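PDB 3QA9: CoA binding domain protein from Escherichia coli, which is a CoA-binding domain protein of Rossmann-like alpha/beta fold whose precise role is not defined. Local coordinates for residues K21-G26 / E76-F81. Sequence-based numbering, arbitrary orientation.
Sequences KIALVG and EVVDLF
Ile22 and Val77 sit side by side on adjacent parallel strands, with Ile22 CD1 pressed 3.5 Å from Val77 CB. In Ile22 chi1 (-38°) sets CG1 anti to the carbonyl carbon and chi2 then places CD1 against the neighbouring strand, while CG2 reaches the CB of Asp79. Next along this face, Leu24 lies beside Asp79, whose buried carboxylate shares the layer with OD2 3.7 Å from Leu24 CD1, and meets Phe81, its CD2 3.7 Å from ring atom CD2; Met39, Ala35 and Val38 of helix 34-43 close over this end. On the other face Val25 CB packs 3.8 Å from Leu80 CD2 and its CG2 meets Val78 CG1, beneath Phe90 and Ala94 of helix 87-97. Between the two side-chain layers the backbones are zipped tightly: Ala23 donates from N to Val77 O (2.8 Å) and its O accepts from Asp79 N, then Val25 N binds Asp79 O. Strand 77-80 is the central one of the sheet, flanked by 101-104 and by 21-25, which has 48-52 beyond it.

The two ends are more polar and partly exposed. At the start, Lys21 O is gripped by both Glu76 N and Val77 N, and the Glu76 side chain, extended beyond CG, reaches across to accept Lys21 N on OE1 at 3.1 Å, on the anti side of the carboxylate and 30° out of its plane. The Lys21 ammonium leads away, to a salt bridge with Asp48. The far end is looser: Phe81 N still holds Val25 O, though the bond is bent to 134°, and a water donates to both Gly26 O (2.7 Å) and Phe81 O, bridging the strands where they run into loops. A parallel sheet with helices 34-43 and 87-97 on its two faces is consistent with the Rossmann-like fold of the CoA-binding domain family.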
# COMPACT_ATOMS: atom_id res chain seq x y z
N LYS A 21 4.88 -7.79 -3.75
CA LYS A 21 3.54 -8.29 -3.44
C LYS A 21 2.77 -7.26 -2.60
O LYS A 21 2.98 -7.14 -1.39
CB LYS A 21 3.65 -9.65 -2.72
CG LYS A 21 4.57 -10.69 -3.41
CD LYS A 21 3.83 -11.65 -4.36
CE LYS A 21 4.75 -12.54 -5.23
NZ LYS A 21 4.25 -12.76 -6.65
N ILE A 22 1.87 -6.53 -3.26
CA ILE A 22 1.10 -5.47 -2.61
C ILE A 22 -0.40 -5.72 -2.44
O ILE A 22 -1.06 -6.20 -3.35
CB ILE A 22 1.18 -4.14 -3.41
CG1 ILE A 22 2.59 -3.95 -3.99
CG2 ILE A 22 0.78 -2.97 -2.51
CD1 ILE A 22 3.67 -3.81 -2.95
N ALA A 23 -0.91 -5.38 -1.27
CA ALA A 23 -2.35 -5.46 -1.00
C ALA A 23 -2.75 -4.00 -0.95
O ALA A 23 -2.33 -3.26 -0.07
CB ALA A 23 -2.63 -6.13 0.32
N LEU A 24 -3.54 -3.57 -1.92
CA LEU A 24 -3.94 -2.18 -1.96
C LEU A 24 -5.33 -2.01 -1.38
O LEU A 24 -6.33 -2.33 -2.01
CB LEU A 24 -3.86 -1.68 -3.39
CG LEU A 24 -3.88 -0.17 -3.55
CD1 LEU A 24 -2.92 0.25 -4.62
CD2 LEU A 24 -5.29 0.31 -3.84
N VAL A 25 -5.36 -1.52 -0.16
CA VAL A 25 -6.61 -1.31 0.55
C VAL A 25 -7.33 -0.02 0.19
O VAL A 25 -6.76 1.04 0.27
CB VAL A 25 -6.35 -1.36 2.04
CG1 VAL A 25 -7.61 -0.99 2.79
CG2 VAL A 25 -5.87 -2.73 2.42
N GLY A 26 -8.59 -0.14 -0.19
CA GLY A 26 -9.35 1.04 -0.58
C GLY A 26 -9.37 1.20 -2.08
O GLY A 26 -9.67 2.26 -2.62
N GLU A 76 3.45 -8.52 1.12
CA GLU A 76 4.59 -7.90 1.78
C GLU A 76 4.29 -6.47 2.18
O GLU A 76 4.70 -6.02 3.25
CB GLU A 76 5.81 -7.97 0.87
CG GLU A 76 6.15 -9.40 0.46
CD GLU A 76 7.13 -9.47 -0.69
OE1 GLU A 76 6.96 -8.69 -1.66
OE2 GLU A 76 8.05 -10.31 -0.64
N VAL A 77 3.57 -5.75 1.32
CA VAL A 77 3.23 -4.36 1.59
C VAL A 77 1.72 -4.12 1.55
O VAL A 77 1.05 -4.51 0.59
CB VAL A 77 3.86 -3.41 0.54
CG1 VAL A 77 3.39 -1.98 0.79
CG2 VAL A 77 5.38 -3.48 0.60
N VAL A 78 1.20 -3.50 2.60
CA VAL A 78 -0.21 -3.15 2.66
C VAL A 78 -0.26 -1.63 2.48
O VAL A 78 0.19 -0.87 3.33
CB VAL A 78 -0.85 -3.56 4.01
CG1 VAL A 78 -2.30 -3.09 4.05
CG2 VAL A 78 -0.79 -5.07 4.17
N ASP A 79 -0.79 -1.23 1.33
CA ASP A 79 -0.88 0.17 0.92
C ASP A 79 -2.29 0.67 1.22
O ASP A 79 -3.26 0.20 0.65
CB ASP A 79 -0.56 0.26 -0.57
CG ASP A 79 -0.36 1.68 -1.07
OD1 ASP A 79 0.03 2.56 -0.28
OD2 ASP A 79 -0.58 1.89 -2.28
N LEU A 80 -2.37 1.63 2.13
CA LEU A 80 -3.64 2.18 2.59
C LEU A 80 -4.21 3.43 1.96
O LEU A 80 -3.55 4.45 1.87
CB LEU A 80 -3.57 2.42 4.09
CG LEU A 80 -3.14 1.21 4.93
CD1 LEU A 80 -3.03 1.64 6.37
CD2 LEU A 80 -4.15 0.08 4.78
N PHE A 81 -5.47 3.32 1.56
CA PHE A 81 -6.23 4.42 0.99
C PHE A 81 -7.52 4.37 1.81
O PHE A 81 -8.56 3.95 1.30
CB PHE A 81 -6.54 4.17 -0.49
CG PHE A 81 -5.38 4.41 -1.40
CD1 PHE A 81 -5.13 5.69 -1.90
CD2 PHE A 81 -4.57 3.37 -1.81
CE1 PHE A 81 -4.06 5.93 -2.76
CE2 PHE A 81 -3.49 3.59 -2.67
CZ PHE A 81 -3.25 4.87 -3.16
O HOH W 1 -10.20 4.27 -0.96